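Local coordinates for envelopment polyprotein (Bovine Schmallenberg virus BH80/Germany/2011, PDB 7A56) that probably drives fusion of the viral envelope with a host membrane during entry, as a class II fusion glycoprotein captured in its postfusion form, at residues Ser386-Ile400 against Leu413-Cys427. Residues are numbered along the deposited sequence; the frame is centred on the assembly and turned at random.
Sequences SCSIKSNCDTYIKII and LNCPLATETVSVSVC. With PO4 (phosphate ion), chain J.
Lys390 and Ser425 form an antiparallel hydrogen-bonded pair, joining strands 386-391 and 422-426 of a two-sheet beta sandwich, consistent with domain III of a class II fusion protein. Lys390 N reaches Ser425 O at 2.9 Å, and Ser425 N returns the bond to Lys390 O. On the inner face Ile389 lies beside Val426, CG1 to CG2 4.1 Å, while Ile358 and Leu379 of the opposing sheet press on Val426. From Ser391 on, side chains take over most of the bonding. Ser391 OG, anti to its own N (chi1 172°), gives its proton to Ser423 O at 2.8 Å, nearly in line with the C=O, and accepts from Cys393 N in an ST turn. Asn392 OD1 then takes Ser423 N at 2.8 Å from above its carbonyl plane, and ND2 donates to Thr421 O. Disulfides Cys387-Cys427 and Cys393-Cys415 tie the segments, the latter next to the Asp394-Asn414 pair of the other sheet. On the other face Lys390 and Lys398 NZ converge on O3 of a phosphate, probably from the crystallisation liquor, also bound by Gln197 of the second subunit. At the Cys427 end, one water donates to Ser388 O and Cys427 O and accepts from Ser425 OG at 2.7 Å.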
loop_
_atom_site.group_PDB
_atom_site.type_symbol
_atom_site.label_atom_id
_atom_site.label_comp_id
_atom_site.label_asym_id
_atom_site.label_seq_id
_atom_site.Cartn_x
_atom_site.Cartn_y
_atom_site.Cartn_z
ATOM N N SER A 386 -12.733 -20.580 -9.214
ATOM C CA SER A 386 -11.570 -19.973 -8.590
ATOM C C SER A 386 -10.913 -21.086 -7.799
ATOM O O SER A 386 -11.601 -21.800 -7.085
ATOM C CB SER A 386 -11.977 -18.827 -7.656
ATOM O OG SER A 386 -10.819 -18.255 -7.055
ATOM N N CYS A 387 -9.605 -21.275 -7.957
ATOM C CA CYS A 387 -8.897 -22.371 -7.316
ATOM C C CYS A 387 -7.753 -21.876 -6.461
ATOM O O CYS A 387 -7.058 -20.938 -6.826
ATOM C CB CYS A 387 -8.295 -23.319 -8.347
ATOM S SG CYS A 387 -9.516 -24.211 -9.243
ATOM N N SER A 388 -7.489 -22.587 -5.382
ATOM C CA SER A 388 -6.214 -22.401 -4.696
ATOM C C SER A 388 -5.038 -22.870 -5.572
ATOM O O SER A 388 -5.071 -23.965 -6.143
ATOM C CB SER A 388 -6.239 -23.194 -3.395
ATOM O OG SER A 388 -5.253 -22.712 -2.531
ATOM N N ILE A 389 -3.984 -22.066 -5.682
ATOM C CA ILE A 389 -2.786 -22.521 -6.388
ATOM C C ILE A 389 -1.672 -22.661 -5.355
ATOM O O ILE A 389 -1.486 -21.777 -4.502
ATOM C CB ILE A 389 -2.444 -21.601 -7.587
ATOM C CG1 ILE A 389 -1.191 -22.111 -8.325
ATOM C CG2 ILE A 389 -2.379 -20.102 -7.220
ATOM C CD1 ILE A 389 -0.994 -21.469 -9.719
ATOM N N LYS A 390 -0.980 -23.806 -5.378
ATOM C CA LYS A 390 0.142 -24.061 -4.473
ATOM C C LYS A 390 1.365 -24.583 -5.237
ATOM O O LYS A 390 1.254 -25.067 -6.359
ATOM C CB LYS A 390 -0.277 -25.043 -3.367
ATOM C CG LYS A 390 -1.407 -24.427 -2.484
ATOM C CD LYS A 390 -1.653 -25.166 -1.214
ATOM C CE LYS A 390 -2.853 -24.539 -0.492
ATOM N NZ LYS A 390 -2.763 -23.059 -0.321
ATOM N N SER A 391 2.540 -24.503 -4.610
ATOM C CA SER A 391 3.769 -25.005 -5.210
ATOM C C SER A 391 4.774 -25.302 -4.105
ATOM O O SER A 391 4.646 -24.818 -2.973
ATOM C CB SER A 391 4.365 -24.003 -6.226
ATOM O OG SER A 391 5.670 -24.364 -6.710
ATOM N N ASN A 392 5.767 -26.134 -4.444
ATOM C CA ASN A 392 6.934 -26.239 -3.577
ATOM C C ASN A 392 7.764 -24.961 -3.633
ATOM O O ASN A 392 8.475 -24.645 -2.677
ATOM C CB ASN A 392 7.786 -27.462 -3.934
ATOM C CG ASN A 392 8.256 -27.458 -5.382
ATOM O OD1 ASN A 392 7.525 -27.070 -6.287
ATOM N ND2 ASN A 392 9.482 -27.879 -5.598
ATOM N N CYS A 393 7.652 -24.200 -4.709
ATOM C CA CYS A 393 8.265 -22.891 -4.756
ATOM C C CYS A 393 7.332 -21.851 -4.159
ATOM O O CYS A 393 6.166 -22.125 -3.853
ATOM C CB CYS A 393 8.630 -22.536 -6.196
ATOM S SG CYS A 393 9.666 -23.787 -6.959
ATOM N N ASP A 394 7.868 -20.644 -3.976
ATOM C CA ASP A 394 7.017 -19.518 -3.611
ATOM C C ASP A 394 6.225 -19.047 -4.829
ATOM O O ASP A 394 6.685 -19.156 -5.962
ATOM C CB ASP A 394 7.864 -18.382 -3.061
ATOM C CG ASP A 394 8.418 -18.692 -1.700
ATOM O OD1 ASP A 394 7.630 -19.067 -0.807
ATOM O OD2 ASP A 394 9.637 -18.548 -1.512
ATOM N N THR A 395 5.015 -18.532 -4.594
ATOM C CA THR A 395 4.122 -18.105 -5.674
ATOM C C THR A 395 3.841 -16.615 -5.540
ATOM O O THR A 395 4.073 -16.007 -4.501
ATOM C CB THR A 395 2.788 -18.883 -5.679
ATOM O OG1 THR A 395 2.064 -18.587 -4.481
ATOM C CG2 THR A 395 3.046 -20.360 -5.690
ATOM N N TYR A 396 3.324 -16.030 -6.606
ATOM C CA TYR A 396 2.992 -14.612 -6.626
ATOM C C TYR A 396 1.485 -14.396 -6.739
ATOM O O TYR A 396 1.026 -13.252 -6.858
ATOM C CB TYR A 396 3.741 -13.909 -7.773
ATOM C CG TYR A 396 5.219 -13.675 -7.460
ATOM C CD1 TYR A 396 6.183 -14.670 -7.712
ATOM C CD2 TYR A 396 5.668 -12.453 -6.955
ATOM C CE1 TYR A 396 7.503 -14.466 -7.434
ATOM C CE2 TYR A 396 7.014 -12.232 -6.700
ATOM C CZ TYR A 396 7.924 -13.243 -6.940
ATOM O OH TYR A 396 9.245 -13.078 -6.681
ATOM N N ILE A 397 0.719 -15.476 -6.649
ATOM C CA ILE A 397 -0.730 -15.457 -6.480
ATOM C C ILE A 397 -1.063 -16.603 -5.544
ATOM O O ILE A 397 -0.379 -17.640 -5.537
ATOM C CB ILE A 397 -1.543 -15.628 -7.798
ATOM C CG1 ILE A 397 -1.138 -16.940 -8.513
ATOM C CG2 ILE A 397 -1.398 -14.346 -8.663
ATOM C CD1 ILE A 397 -1.886 -17.232 -9.782
ATOM N N LYS A 398 -2.169 -16.442 -4.792
ATOM C CA LYS A 398 -2.673 -17.539 -3.953
ATOM C C LYS A 398 -3.888 -18.235 -4.550
ATOM O O LYS A 398 -4.106 -19.410 -4.269
ATOM C CB LYS A 398 -3.039 -17.031 -2.538
ATOM C CG LYS A 398 -1.902 -16.357 -1.775
ATOM C CD LYS A 398 -0.751 -17.366 -1.552
ATOM C CE LYS A 398 -1.171 -18.611 -0.729
ATOM N NZ LYS A 398 0.018 -19.543 -0.487
ATOM N N ILE A 399 -4.618 -17.572 -5.434
ATOM C CA ILE A 399 -5.783 -18.188 -6.064
ATOM C C ILE A 399 -5.734 -17.787 -7.524
ATOM O O ILE A 399 -5.203 -16.724 -7.878
ATOM C CB ILE A 399 -7.109 -17.739 -5.395
ATOM C CG1 ILE A 399 -7.315 -16.271 -5.624
ATOM C CG2 ILE A 399 -7.072 -17.942 -3.897
ATOM C CD1 ILE A 399 -8.749 -15.849 -5.388
ATOM N N ILE A 400 -6.250 -18.665 -8.377
ATOM C CA ILE A 400 -6.250 -18.445 -9.817
ATOM C C ILE A 400 -7.654 -18.711 -10.362
ATOM O O ILE A 400 -8.298 -19.707 -10.007
ATOM C CB ILE A 400 -5.191 -19.328 -10.521
ATOM C CG1 ILE A 400 -4.929 -18.860 -11.972
ATOM C CG2 ILE A 400 -5.581 -20.819 -10.394
ATOM C CD1 ILE A 400 -3.739 -19.592 -12.647
ATOM N N LEU A 413 7.206 -18.121 -10.310
ATOM C CA LEU A 413 7.606 -18.805 -9.088
ATOM C C LEU A 413 8.968 -18.321 -8.616
ATOM O O LEU A 413 9.826 -17.917 -9.403
ATOM C CB LEU A 413 7.671 -20.325 -9.278
ATOM C CG LEU A 413 6.374 -20.995 -9.747
ATOM C CD1 LEU A 413 6.651 -22.483 -9.933
ATOM C CD2 LEU A 413 5.193 -20.735 -8.805
ATOM N N ASN A 414 9.159 -18.388 -7.322
ATOM C CA ASN A 414 10.442 -18.092 -6.712
ATOM C C ASN A 414 10.906 -19.401 -6.104
ATOM O O ASN A 414 10.425 -19.785 -5.036
ATOM C CB ASN A 414 10.309 -16.988 -5.669
ATOM C CG ASN A 414 11.559 -16.815 -4.837
ATOM O OD1 ASN A 414 11.584 -17.130 -3.634
ATOM N ND2 ASN A 414 12.602 -16.292 -5.462
ATOM N N CYS A 415 11.821 -20.110 -6.810
ATOM C CA CYS A 415 12.316 -21.421 -6.408
ATOM C C CYS A 415 13.742 -21.322 -5.876
ATOM O O CYS A 415 14.578 -20.613 -6.451
ATOM C CB CYS A 415 12.307 -22.424 -7.572
ATOM S SG CYS A 415 10.752 -22.775 -8.353
ATOM N N PRO A 416 14.051 -22.044 -4.806
ATOM C CA PRO A 416 15.406 -22.001 -4.256
ATOM C C PRO A 416 16.401 -22.625 -5.223
ATOM O O PRO A 416 16.051 -23.457 -6.069
ATOM C CB PRO A 416 15.295 -22.821 -2.962
ATOM C CG PRO A 416 13.849 -22.992 -2.711
ATOM C CD PRO A 416 13.167 -22.934 -4.040
ATOM N N LEU A 417 17.660 -22.192 -5.105
ATOM C CA LEU A 417 18.717 -22.784 -5.928
ATOM C C LEU A 417 18.723 -24.311 -5.825
ATOM O O LEU A 417 19.052 -25.006 -6.800
ATOM C CB LEU A 417 20.068 -22.197 -5.527
ATOM C CG LEU A 417 21.242 -22.689 -6.378
ATOM C CD1 LEU A 417 20.959 -22.420 -7.850
ATOM C CD2 LEU A 417 22.595 -22.093 -5.953
ATOM N N ALA A 418 18.323 -24.843 -4.668
ATOM C CA ALA A 418 18.183 -26.284 -4.452
ATOM C C ALA A 418 16.785 -26.748 -4.861
ATOM O O ALA A 418 15.964 -27.162 -4.037
ATOM C CB ALA A 418 18.462 -26.625 -2.996
ATOM N N THR A 419 16.518 -26.674 -6.169
ATOM C CA THR A 419 15.242 -27.127 -6.730
ATOM C C THR A 419 15.528 -27.899 -8.008
ATOM O O THR A 419 16.190 -27.382 -8.917
ATOM C CB THR A 419 14.276 -25.952 -7.000
ATOM O OG1 THR A 419 13.700 -25.502 -5.765
ATOM C CG2 THR A 419 13.157 -26.362 -7.956
ATOM N N GLU A 420 15.055 -29.144 -8.063
ATOM C CA GLU A 420 15.226 -29.965 -9.249
ATOM C C GLU A 420 13.916 -30.370 -9.892
ATOM O O GLU A 420 13.923 -30.789 -11.054
ATOM C CB GLU A 420 16.041 -31.232 -8.928
ATOM C CG GLU A 420 15.687 -31.930 -7.614
ATOM C CD GLU A 420 16.841 -32.788 -7.080
ATOM O OE1 GLU A 420 17.574 -33.408 -7.898
ATOM O OE2 GLU A 420 17.023 -32.826 -5.840
ATOM N N THR A 421 12.802 -30.260 -9.182
ATOM C CA THR A 421 11.484 -30.488 -9.755
ATOM C C THR A 421 10.572 -29.389 -9.238
ATOM O O THR A 421 10.547 -29.118 -8.033
ATOM C CB THR A 421 10.916 -31.861 -9.377
ATOM O OG1 THR A 421 11.862 -32.891 -9.689
ATOM C CG2 THR A 421 9.627 -32.123 -10.134
ATOM N N VAL A 422 9.837 -28.760 -10.140
ATOM C CA VAL A 422 8.800 -27.817 -9.760
ATOM C C VAL A 422 7.486 -28.578 -9.697
ATOM O O VAL A 422 7.108 -29.249 -10.663
ATOM C CB VAL A 422 8.707 -26.653 -10.756
ATOM C CG1 VAL A 422 7.494 -25.826 -10.440
ATOM C CG2 VAL A 422 9.980 -25.815 -10.735
ATOM N N SER A 423 6.819 -28.499 -8.550
ATOM C CA SER A 423 5.472 -29.033 -8.339
ATOM C C SER A 423 4.469 -27.894 -8.227
ATOM O O SER A 423 4.773 -26.858 -7.630
ATOM C CB SER A 423 5.413 -29.873 -7.065
ATOM O OG SER A 423 4.244 -30.673 -7.082
ATOM N N VAL A 424 3.270 -28.091 -8.788
ATOM C CA VAL A 424 2.218 -27.087 -8.743
ATOM C C VAL A 424 0.884 -27.812 -8.620
ATOM O O VAL A 424 0.646 -28.828 -9.286
ATOM C CB VAL A 424 2.201 -26.166 -9.986
ATOM C CG1 VAL A 424 0.963 -25.262 -9.944
ATOM C CG2 VAL A 424 3.505 -25.323 -10.107
ATOM N N SER A 425 0.009 -27.279 -7.774
ATOM C CA SER A 425 -1.347 -27.799 -7.662
ATOM C C SER A 425 -2.310 -26.654 -7.911
ATOM O O SER A 425 -2.046 -25.505 -7.519
ATOM C CB SER A 425 -1.586 -28.476 -6.284
ATOM O OG SER A 425 -1.816 -27.548 -5.232
ATOM N N VAL A 426 -3.415 -26.965 -8.593
ATOM C CA VAL A 426 -4.512 -26.023 -8.816
ATOM C C VAL A 426 -5.827 -26.736 -8.464
ATOM O O VAL A 426 -6.175 -27.730 -9.101
ATOM C CB VAL A 426 -4.536 -25.546 -10.275
ATOM C CG1 VAL A 426 -5.670 -24.548 -10.475
ATOM C CG2 VAL A 426 -3.138 -24.935 -10.658
ATOM N N CYS A 427 -6.558 -26.216 -7.485
ATOM C CA CYS A 427 -7.702 -26.953 -6.894
ATOM C C CYS A 427 -7.143 -28.324 -6.488
ATOM O O CYS A 427 -6.090 -28.416 -5.845
ATOM C CB CYS A 427 -8.883 -26.978 -7.873
ATOM S SG CYS A 427 -10.091 -25.557 -7.807
HETATM P P PO4 J . 0.279 -22.467 1.683
HETATM O O1 PO4 J . 1.241 -21.884 2.683
HETATM O O2 PO4 J . 1.069 -23.155 0.577
HETATM O O3 PO4 J . -0.619 -21.414 1.074
HETATM O O4 PO4 J . -0.620 -23.457 2.382
HETATM O O HOH W 1 -4.264 -26.467 -4.923
#